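PDB 3FI7: Lmo1076 protein from Listeria monocytogenes serovar 1/2a, which hydrolyses cell-wall peptidoglycan as a GH73 N-acetylglucosaminidase, this chain being the catalytic domain of Auto, a virulence-associated autolysin regulated by autoinhibition. Local coordinates for residues K139-E144 against K150-W155; I56-L61 against N164-K169; W95-S98 against G102-Q105; P27-T32 against W65-L70. All coordinates share one frame; numbering follows the deposited sequence.

In the fold
The glucosaminidase domain is a body built mainly from helices and loops, from which one beta hairpin, strands 89-98 and 104-111, projects. Contacts 1 and 2 adjoin in the helical body, their centres 13 Å apart, and meet where Ala167 CB packs 3.6 Å from Thr153 O. Helix 52-63 carries half of contact 2 and leads directly into contact 4, with a probable hydrogen bond from Trp65 N to Ala60 O at 2.9 Å. Contacts 1 and 4 lie on opposite sides of the chain's centre, their centres 25 Å apart. Contact 3 is isolated at the hairpin end, its nearest atoms about 12 Å from contact 2 and about 9 Å from contact 4.

Contact 1. Residues K139-E144 against K150-W155; sequences KGAWRE and KDATAW
Gly140 packs over one face of the Trp155 indole, and most of the contact between the 3-10 turn 139-141 and helix 149-156 is ring packing. The CA of Gly140 makes a CH-pi contact with the five-membered ring of Trp155, 3.4 Å from its centroid and 16° off the normal. Gly140 N sits over the same face, offset toward the rim. It comes 3.3 Å from Trp155 NE1, but both atoms are donors and do not bond; NE1 instead gives its hydrogen to Tyr137 O. A chi1 of -164° sets the indole beside the carbonyl carbon of Trp155, facing the turn. Near the ring's outer end the extended Lys139 chain crosses at an angle, CG and CE each 4.0 Å from Trp155 CZ2.

Aliphatic packing continues the contact one turn back along the helix. Ala141 and Ala152 touch by their methyls, CB to CB 4.1 Å, and their CA atoms are 3.9 Å apart, the nearest CA pair of the two segments. Both residues are buried.

Polar contacts are slight, with no hydrogen bond between the segments. Gly140 O receives the CA-H of Ala152 at 3.6 Å, with an angle of 153° at the hydrogen. Inside the turn, Trp142 N bonds to Lys139 O, while the Trp142 ring folds back over Lys139 CA.

The arrangement is a short 3-10 turn laid against the next helix in the chain, with Gly140 on the indole and the two alanines at the closest CA approach. On helix 149-156, Thr153 packs on Leu170 and Val54, tying it into the helical body of this lysozyme-clan domain.

Contact 2. Residues I56-L61 against N164-K169; sequences IAQAAL and NTYASK
Segments 56-61 and 164-169 come no nearer than 8.2 Å between CA atoms, those of Leu61 and Lys169, and side chains make the contact. Tyr166 provides the longest reach. Its CG is anti to the backbone N (chi1 -161°), and the ring extends to helix 52-63, where its hydroxyl meets the amide of Gln58. Gln58 NE2 donates to Tyr166 OH at 3.1 Å in a nearly straight bond (178° at the hydrogen). The hydroxyl lies in the amide plane, and the amide approaches at the ring's edge with the two planes 78° apart.

This bridge between two buried residues belongs to the helical core of the glucosaminidase domain, a member of the lysozyme clan, and it extends into a chain of polar contacts. Tyr166 OH also bonds to Glu62 OE2, and Gln58 OE1 is held by Asn123 ND2, so both ends of the glutamine amide are engaged.

Beside the tyrosine the packing is apolar. Leu61 CD2 presses on Tyr166 CE1 at 3.5 Å, the two side chains crossing at a slant. The same methyl lies 4.2 Å from Lys169 CB, beyond which the extended lysine chain turns away to a salt bridge with Asp163.

Contact 3. Residues W95-S98 against G102-Q105; sequences WEYS and GWYQ
Glu96 and Tyr104 face each other as a hydrogen-bonded pair of an antiparallel beta hairpin, the projecting hairpin 89-98 and 104-111 of the glucosaminidase domain. Both amides and both carbonyls of this pair are satisfied across the strands. Glu96 N bonds to Tyr104 O at 2.8 Å, and Tyr104 N returns to Glu96 O at 2.9 Å, each donor lying nearly along the C=O axis.

Next to the turn, Ser98 and Gly102 form the second such pair. Gly102 N reaches Ser98 O at 2.7 Å, in the carbonyl plane. In the return bond, Ser98 N to Gly102 O at 3.1 Å, the donor stands 35° out of the carbonyl plane. The serine hydroxyl is occupied within the turn, where Ser98 OG bonds to Lys101 N, and Glu96 OE2 forms a salt bridge with Lys82.

The non-hydrogen-bonded pairs Trp95-Gln105 and Tyr97-Trp103 put their side chains on one face, where they meet through ring and CH-pi contacts. The edge of Tyr97 points to the face of Trp103, centroid to five-membered-ring centroid 4.7 Å with planes at 59°, and Tyr97 CB lies over the indole's six-membered ring. Gln105 CG rests over the six-membered ring of Trp95, 3.7 Å from its centroid, with its amide roughly perpendicular to the indole.

On the other face, Tyr104 CG sits between the backbone N and the carbonyl carbon (chi1 64°), which brings one face of the ring against Glu96 CB; Lys101 adds a cation-pi contact to this tyrosine. Gly102 O has a further neighbour besides Ser98 N: Tyr97 CA directs its C-H at it from 3.3 Å.

Contact 4. Residues P27-T32 against W65-L70; sequences PTFQQT and WGRSEL
Trp65, Phe29 and Gln30 carry this contact, with the indole of Trp65 received against the first turn of helix 29-47. Gln30 lies across one face of the indole: its CB is 3.7 Å from the centroid of the six-membered ring, and CG follows over the centre of the ring system. The edge of Phe29 is turned toward the face of Trp65 in an offset edge-to-face pair, planes at 81°, with Phe29 CE2 4.0 Å from Trp65 CB.

Thr28 is the N-cap residue of helix 29-47; its OG1 accepts from Gln31 N at 3.1 Å. Phe29 and Gln30 are thus the first residues beyond the cap, and they meet the loop that follows helix 52-63. Trp65 has left-handed backbone angles there, and its indole also packs on Phe33 and Ile34 of helix 29-47 and meets the ring of Tyr177.

The bend of Gln30 at chi2 (90°) turns its amide back, so that OE1 stands over the centre of the Phe29 ring. Arg67 comes to the far end of that phenyl, Phe29 CZ lying 3.3 Å from Arg67 NH1. Phe29 CE2 lies over the centre of the guanidinium, the two planes 24° apart, and Arg67 NH2 is held by Asn64 OD1.

Contact 1. Residues K139-E144 against K150-W155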
# COMPACT_ATOMS: atom_id res chain seq x y z
N LYS A 139 -14.58 7.66 -5.51
CA LYS A 139 -15.78 7.19 -4.79
C LYS A 139 -16.02 5.68 -4.86
O LYS A 139 -16.55 5.09 -3.92
CB LYS A 139 -17.02 7.93 -5.26
CG LYS A 139 -17.33 7.72 -6.73
CD LYS A 139 -18.56 8.52 -7.16
CE LYS A 139 -18.67 8.58 -8.68
NZ LYS A 139 -19.82 9.40 -9.13
N GLY A 140 -15.64 5.06 -5.98
CA GLY A 140 -15.82 3.62 -6.13
C GLY A 140 -14.91 2.80 -5.22
O GLY A 140 -15.10 1.59 -5.08
N ALA A 141 -13.93 3.44 -4.61
CA ALA A 141 -13.03 2.75 -3.68
C ALA A 141 -13.42 3.04 -2.23
O ALA A 141 -12.82 2.52 -1.31
CB ALA A 141 -11.58 3.13 -3.93
N TRP A 142 -14.42 3.90 -2.04
CA TRP A 142 -14.93 4.14 -0.70
C TRP A 142 -15.68 2.90 -0.25
O TRP A 142 -16.42 2.29 -1.02
CB TRP A 142 -15.86 5.36 -0.63
CG TRP A 142 -15.22 6.65 -1.05
CD1 TRP A 142 -13.88 6.90 -1.19
CD2 TRP A 142 -15.90 7.87 -1.36
NE1 TRP A 142 -13.69 8.21 -1.58
CE2 TRP A 142 -14.91 8.82 -1.70
CE3 TRP A 142 -17.25 8.26 -1.40
CZ2 TRP A 142 -15.22 10.14 -2.06
CZ3 TRP A 142 -17.56 9.56 -1.76
CH2 TRP A 142 -16.55 10.49 -2.09
N ARG A 143 -15.50 2.54 1.01
CA ARG A 143 -16.07 1.30 1.49
C ARG A 143 -17.61 1.30 1.46
O ARG A 143 -18.22 0.25 1.24
CB ARG A 143 -15.54 0.98 2.88
CG ARG A 143 -15.61 -0.48 3.18
CD ARG A 143 -14.73 -0.90 4.33
NE ARG A 143 -14.98 -2.31 4.62
CZ ARG A 143 -14.31 -3.01 5.52
NH1 ARG A 143 -13.34 -2.44 6.22
NH2 ARG A 143 -14.61 -4.29 5.70
N GLU A 144 -18.23 2.46 1.65
CA GLU A 144 -19.69 2.54 1.58
C GLU A 144 -20.24 2.38 0.16
O GLU A 144 -21.44 2.24 -0.02
CB GLU A 144 -20.25 3.82 2.25
CG GLU A 144 -19.96 5.13 1.51
CD GLU A 144 -18.60 5.74 1.86
OE1 GLU A 144 -18.44 6.97 1.70
OE2 GLU A 144 -17.69 5.00 2.31
N LYS A 150 -12.71 -5.99 -4.50
CA LYS A 150 -12.58 -6.04 -5.96
C LYS A 150 -13.26 -4.87 -6.67
O LYS A 150 -12.82 -4.44 -7.73
CB LYS A 150 -13.09 -7.37 -6.51
CG LYS A 150 -12.20 -8.55 -6.11
CD LYS A 150 -12.47 -9.77 -6.97
CE LYS A 150 -11.53 -10.89 -6.59
NZ LYS A 150 -11.64 -12.04 -7.52
N ASP A 151 -14.34 -4.36 -6.08
CA ASP A 151 -14.99 -3.17 -6.64
C ASP A 151 -14.06 -1.98 -6.46
O ASP A 151 -13.95 -1.13 -7.34
CB ASP A 151 -16.33 -2.91 -5.96
CG ASP A 151 -17.29 -4.07 -6.13
OD1 ASP A 151 -17.83 -4.55 -5.11
OD2 ASP A 151 -17.50 -4.50 -7.29
N ALA A 152 -13.39 -1.94 -5.31
CA ALA A 152 -12.48 -0.85 -5.01
C ALA A 152 -11.27 -0.88 -5.94
O ALA A 152 -10.89 0.16 -6.48
CB ALA A 152 -12.05 -0.90 -3.56
N THR A 153 -10.66 -2.05 -6.13
CA THR A 153 -9.46 -2.12 -6.97
C THR A 153 -9.83 -1.79 -8.42
O THR A 153 -9.11 -1.06 -9.10
CB THR A 153 -8.73 -3.48 -6.88
OG1 THR A 153 -9.60 -4.52 -7.33
CG2 THR A 153 -8.29 -3.77 -5.44
N ALA A 154 -10.96 -2.33 -8.87
CA ALA A 154 -11.46 -2.03 -10.22
C ALA A 154 -11.66 -0.53 -10.39
O ALA A 154 -11.42 0.00 -11.46
CB ALA A 154 -12.77 -2.78 -10.50
N TRP A 155 -12.08 0.15 -9.34
CA TRP A 155 -12.25 1.60 -9.43
C TRP A 155 -10.91 2.35 -9.55
O TRP A 155 -10.82 3.35 -10.25
CB TRP A 155 -13.08 2.15 -8.26
CG TRP A 155 -13.59 3.54 -8.53
CD1 TRP A 155 -13.03 4.71 -8.10
CD2 TRP A 155 -14.73 3.91 -9.31
NE1 TRP A 155 -13.76 5.78 -8.55
CE2 TRP A 155 -14.81 5.32 -9.30
CE3 TRP A 155 -15.71 3.18 -10.01
CZ2 TRP A 155 -15.83 6.01 -9.96
CZ3 TRP A 155 -16.71 3.88 -10.67
CH2 TRP A 155 -16.76 5.28 -10.64

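Contact 2. Residues I56-L61 against N164-K169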
# COMPACT_ATOMS: atom_id res chain seq x y z
N ILE A 56 -2.86 -1.71 1.90
CA ILE A 56 -1.64 -2.48 2.11
C ILE A 56 -1.12 -2.97 0.76
O ILE A 56 0.07 -2.90 0.50
CB ILE A 56 -1.88 -3.66 3.08
CG1 ILE A 56 -2.20 -3.14 4.48
CG2 ILE A 56 -0.66 -4.57 3.12
CD1 ILE A 56 -2.97 -4.13 5.35
N ALA A 57 -2.02 -3.46 -0.09
CA ALA A 57 -1.61 -3.91 -1.42
C ALA A 57 -1.02 -2.76 -2.25
O ALA A 57 -0.01 -2.92 -2.92
CB ALA A 57 -2.78 -4.53 -2.15
N GLN A 58 -1.65 -1.59 -2.18
CA GLN A 58 -1.12 -0.42 -2.87
C GLN A 58 0.26 -0.06 -2.35
O GLN A 58 1.16 0.23 -3.14
CB GLN A 58 -2.05 0.79 -2.75
CG GLN A 58 -3.13 0.84 -3.79
CD GLN A 58 -3.69 2.24 -3.96
OE1 GLN A 58 -4.37 2.75 -3.07
NE2 GLN A 58 -3.42 2.86 -5.10
N ALA A 59 0.43 -0.08 -1.03
CA ALA A 59 1.72 0.30 -0.45
C ALA A 59 2.82 -0.64 -0.91
O ALA A 59 3.91 -0.18 -1.22
CB ALA A 59 1.65 0.36 1.06
N ALA A 60 2.52 -1.93 -0.96
CA ALA A 60 3.52 -2.92 -1.36
C ALA A 60 3.88 -2.75 -2.82
O ALA A 60 5.05 -2.86 -3.21
CB ALA A 60 3.02 -4.34 -1.11
N LEU A 61 2.87 -2.47 -3.63
CA LEU A 61 3.05 -2.34 -5.07
C LEU A 61 3.82 -1.07 -5.44
O LEU A 61 4.75 -1.13 -6.24
CB LEU A 61 1.68 -2.37 -5.75
CG LEU A 61 1.62 -2.49 -7.27
CD1 LEU A 61 2.27 -3.80 -7.72
CD2 LEU A 61 0.17 -2.42 -7.73
N ASN A 164 -3.56 -1.05 -17.35
CA ASN A 164 -4.80 -1.80 -17.52
C ASN A 164 -4.78 -3.17 -16.85
O ASN A 164 -5.70 -3.97 -17.04
CB ASN A 164 -5.18 -1.91 -19.00
CG ASN A 164 -4.24 -2.78 -19.78
OD1 ASN A 164 -3.11 -3.04 -19.35
ND2 ASN A 164 -4.69 -3.26 -20.93
N THR A 165 -3.75 -3.44 -16.05
CA THR A 165 -3.78 -4.61 -15.18
C THR A 165 -3.60 -4.22 -13.71
O THR A 165 -3.35 -5.08 -12.86
CB THR A 165 -2.72 -5.67 -15.56
OG1 THR A 165 -1.42 -5.06 -15.60
CG2 THR A 165 -3.04 -6.28 -16.93
N TYR A 166 -3.73 -2.93 -13.42
CA TYR A 166 -3.58 -2.44 -12.05
C TYR A 166 -4.45 -3.22 -11.06
O TYR A 166 -3.96 -3.72 -10.05
CB TYR A 166 -3.89 -0.95 -11.94
CG TYR A 166 -3.31 -0.32 -10.69
CD1 TYR A 166 -1.94 -0.30 -10.46
CD2 TYR A 166 -4.14 0.25 -9.73
CE1 TYR A 166 -1.41 0.26 -9.32
CE2 TYR A 166 -3.62 0.82 -8.58
CZ TYR A 166 -2.26 0.83 -8.38
OH TYR A 166 -1.74 1.40 -7.23
N ALA A 167 -5.74 -3.31 -11.35
CA ALA A 167 -6.68 -3.99 -10.45
C ALA A 167 -6.26 -5.44 -10.23
O ALA A 167 -6.28 -5.95 -9.10
CB ALA A 167 -8.10 -3.93 -11.00
N SER A 168 -5.89 -6.09 -11.32
CA SER A 168 -5.47 -7.48 -11.27
C SER A 168 -4.24 -7.68 -10.37
O SER A 168 -4.16 -8.64 -9.62
CB SER A 168 -5.22 -8.00 -12.69
OG SER A 168 -4.40 -9.15 -12.66
N LYS A 169 -3.28 -6.75 -10.45
CA LYS A 169 -2.12 -6.79 -9.56
C LYS A 169 -2.51 -6.65 -8.09
O LYS A 169 -2.06 -7.43 -7.25
CB LYS A 169 -1.11 -5.70 -9.93
CG LYS A 169 -0.55 -5.87 -11.33
CD LYS A 169 0.35 -4.72 -11.71
CE LYS A 169 0.64 -4.76 -13.21
NZ LYS A 169 1.45 -3.60 -13.64

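Contact 3. Residues W95-S98 against G102-Q105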
# COMPACT_ATOMS: atom_id res chain seq x y z
N TRP A 95 12.04 9.22 -13.79
CA TRP A 95 11.72 9.12 -15.22
C TRP A 95 10.44 9.85 -15.60
O TRP A 95 9.44 9.78 -14.88
CB TRP A 95 11.60 7.65 -15.63
CG TRP A 95 12.90 6.93 -15.72
CD1 TRP A 95 13.39 6.01 -14.83
CD2 TRP A 95 13.87 7.05 -16.76
NE1 TRP A 95 14.61 5.55 -15.26
CE2 TRP A 95 14.93 6.17 -16.44
CE3 TRP A 95 13.96 7.81 -17.93
CZ2 TRP A 95 16.06 6.04 -17.24
CZ3 TRP A 95 15.08 7.68 -18.73
CH2 TRP A 95 16.12 6.80 -18.38
N GLU A 96 10.47 10.55 -16.73
CA GLU A 96 9.28 11.18 -17.29
C GLU A 96 9.20 10.81 -18.76
O GLU A 96 10.20 10.48 -19.37
CB GLU A 96 9.35 12.70 -17.15
CG GLU A 96 9.59 13.21 -15.74
CD GLU A 96 8.37 13.07 -14.84
OE1 GLU A 96 7.35 12.50 -15.29
OE2 GLU A 96 8.43 13.54 -13.68
N TYR A 97 8.00 10.85 -19.32
CA TYR A 97 7.85 10.58 -20.75
C TYR A 97 7.06 11.68 -21.45
O TYR A 97 6.13 12.25 -20.89
CB TYR A 97 7.19 9.22 -21.01
CG TYR A 97 7.06 8.92 -22.49
CD1 TYR A 97 5.92 9.27 -23.20
CD2 TYR A 97 8.10 8.32 -23.19
CE1 TYR A 97 5.81 9.02 -24.55
CE2 TYR A 97 8.00 8.06 -24.54
CZ TYR A 97 6.85 8.41 -25.22
OH TYR A 97 6.75 8.16 -26.57
N SER A 98 7.45 11.97 -22.69
CA SER A 98 6.65 12.83 -23.54
C SER A 98 6.82 12.36 -24.97
O SER A 98 7.90 11.91 -25.35
CB SER A 98 7.09 14.29 -23.41
OG SER A 98 8.24 14.56 -24.20
N GLY A 102 10.56 11.72 -25.55
CA GLY A 102 10.71 10.30 -25.25
C GLY A 102 10.85 10.10 -23.75
O GLY A 102 10.32 10.89 -22.96
N TRP A 103 11.54 9.04 -23.35
CA TRP A 103 11.83 8.83 -21.94
C TRP A 103 13.04 9.66 -21.55
O TRP A 103 14.07 9.63 -22.23
CB TRP A 103 12.09 7.36 -21.64
CG TRP A 103 10.85 6.49 -21.57
CD1 TRP A 103 10.42 5.59 -22.50
CD2 TRP A 103 9.89 6.45 -20.50
NE1 TRP A 103 9.26 4.99 -22.08
CE2 TRP A 103 8.91 5.50 -20.85
CE3 TRP A 103 9.76 7.13 -19.28
CZ2 TRP A 103 7.82 5.20 -20.03
CZ3 TRP A 103 8.67 6.83 -18.46
CH2 TRP A 103 7.72 5.87 -18.84
N TYR A 104 12.92 10.43 -20.48
CA TYR A 104 14.03 11.25 -20.02
C TYR A 104 14.03 11.38 -18.51
O TYR A 104 13.00 11.20 -17.86
CB TYR A 104 14.00 12.63 -20.67
CG TYR A 104 12.80 13.45 -20.31
CD1 TYR A 104 12.87 14.44 -19.35
CD2 TYR A 104 11.58 13.24 -20.95
CE1 TYR A 104 11.77 15.20 -19.02
CE2 TYR A 104 10.47 14.00 -20.63
CZ TYR A 104 10.57 14.98 -19.66
OH TYR A 104 9.46 15.74 -19.33
N GLN A 105 15.19 11.68 -17.95
CA GLN A 105 15.32 11.82 -16.51
C GLN A 105 15.20 13.28 -16.12
O GLN A 105 15.43 14.17 -16.93
CB GLN A 105 16.65 11.28 -16.01
CG GLN A 105 16.90 9.84 -16.37
CD GLN A 105 18.23 9.37 -15.84
OE1 GLN A 105 18.92 10.10 -15.13
NE2 GLN A 105 18.60 8.14 -16.17

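Contact 4. Residues P27-T32 against W65-L70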
# COMPACT_ATOMS: atom_id res chain seq x y z
N PRO A 27 9.82 -14.04 9.12
CA PRO A 27 9.02 -13.98 7.90
C PRO A 27 9.84 -13.52 6.69
O PRO A 27 10.93 -12.99 6.87
CB PRO A 27 7.95 -12.92 8.22
CG PRO A 27 7.96 -12.80 9.72
CD PRO A 27 9.38 -13.06 10.13
N THR A 28 9.33 -13.74 5.48
CA THR A 28 9.94 -13.17 4.28
C THR A 28 9.92 -11.63 4.35
O THR A 28 9.12 -11.05 5.08
CB THR A 28 9.19 -13.60 3.00
OG1 THR A 28 7.86 -13.05 3.02
CG2 THR A 28 9.12 -15.14 2.88
N PHE A 29 10.79 -10.98 3.59
CA PHE A 29 10.77 -9.51 3.56
C PHE A 29 9.39 -8.98 3.13
O PHE A 29 8.96 -7.93 3.59
CB PHE A 29 11.92 -8.93 2.71
CG PHE A 29 11.77 -9.14 1.21
CD1 PHE A 29 12.45 -10.17 0.57
CD2 PHE A 29 10.96 -8.30 0.46
CE1 PHE A 29 12.33 -10.36 -0.80
CE2 PHE A 29 10.82 -8.48 -0.92
CZ PHE A 29 11.51 -9.52 -1.56
N GLN A 30 8.69 -9.72 2.27
CA GLN A 30 7.35 -9.32 1.82
C GLN A 30 6.37 -9.32 2.99
O GLN A 30 5.62 -8.35 3.19
CB GLN A 30 6.82 -10.26 0.72
CG GLN A 30 7.61 -10.29 -0.59
CD GLN A 30 8.71 -11.34 -0.62
OE1 GLN A 30 9.42 -11.54 0.36
NE2 GLN A 30 8.86 -12.00 -1.76
N GLN A 31 6.37 -10.41 3.74
CA GLN A 31 5.45 -10.57 4.86
C GLN A 31 5.81 -9.59 5.97
O GLN A 31 4.94 -9.01 6.63
CB GLN A 31 5.49 -12.01 5.39
CG GLN A 31 4.49 -12.31 6.50
CD GLN A 31 3.05 -12.24 6.03
OE1 GLN A 31 2.65 -12.93 5.09
NE2 GLN A 31 2.26 -11.40 6.68
N THR A 32 7.11 -9.38 6.16
CA THR A 32 7.58 -8.43 7.17
C THR A 32 7.13 -7.01 6.83
O THR A 32 6.75 -6.24 7.72
CB THR A 32 9.10 -8.50 7.30
OG1 THR A 32 9.46 -9.76 7.87
CG2 THR A 32 9.64 -7.35 8.17
N TRP A 65 7.55 -3.44 -1.86
CA TRP A 65 7.69 -4.05 -0.54
C TRP A 65 8.59 -3.19 0.35
O TRP A 65 9.38 -3.72 1.12
CB TRP A 65 8.27 -5.46 -0.67
CG TRP A 65 7.43 -6.32 -1.55
CD1 TRP A 65 7.67 -6.65 -2.85
CD2 TRP A 65 6.19 -6.94 -1.20
NE1 TRP A 65 6.66 -7.45 -3.33
CE2 TRP A 65 5.74 -7.64 -2.34
CE3 TRP A 65 5.42 -6.98 -0.03
CZ2 TRP A 65 4.55 -8.38 -2.34
CZ3 TRP A 65 4.23 -7.69 -0.04
CH2 TRP A 65 3.81 -8.39 -1.18
N GLY A 66 8.47 -1.88 0.19
CA GLY A 66 9.23 -0.94 1.00
C GLY A 66 10.72 -0.82 0.68
O GLY A 66 11.48 -0.35 1.52
N ARG A 67 11.13 -1.20 -0.52
CA ARG A 67 12.56 -1.22 -0.86
C ARG A 67 13.01 -0.08 -1.79
O ARG A 67 14.20 0.08 -2.03
CB ARG A 67 12.96 -2.58 -1.46
CG ARG A 67 12.57 -3.77 -0.56
CD ARG A 67 12.99 -5.11 -1.17
NE ARG A 67 12.24 -5.44 -2.38
CZ ARG A 67 12.51 -6.48 -3.16
NH1 ARG A 67 13.52 -7.31 -2.87
NH2 ARG A 67 11.76 -6.70 -4.24
N SER A 68 12.08 0.69 -2.34
CA SER A 68 12.47 1.79 -3.22
C SER A 68 13.19 2.86 -2.40
O SER A 68 13.03 2.94 -1.18
CB SER A 68 11.26 2.39 -3.94
OG SER A 68 10.53 3.23 -3.08
N GLU A 69 14.00 3.68 -3.07
CA GLU A 69 14.81 4.67 -2.36
C GLU A 69 13.95 5.70 -1.61
O GLU A 69 14.33 6.18 -0.54
CB GLU A 69 15.77 5.36 -3.33
CG GLU A 69 17.20 5.48 -2.80
CD GLU A 69 17.87 4.13 -2.65
OE1 GLU A 69 18.63 3.94 -1.67
OE2 GLU A 69 17.63 3.24 -3.50
N LEU A 70 12.79 6.01 -2.18
CA LEU A 70 11.82 6.89 -1.53
C LEU A 70 11.10 6.21 -0.36
O LEU A 70 10.78 6.85 0.64
CB LEU A 70 10.79 7.36 -2.56
CG LEU A 70 10.87 8.79 -3.06
CD1 LEU A 70 12.28 9.30 -3.00
CD2 LEU A 70 10.32 8.88 -4.48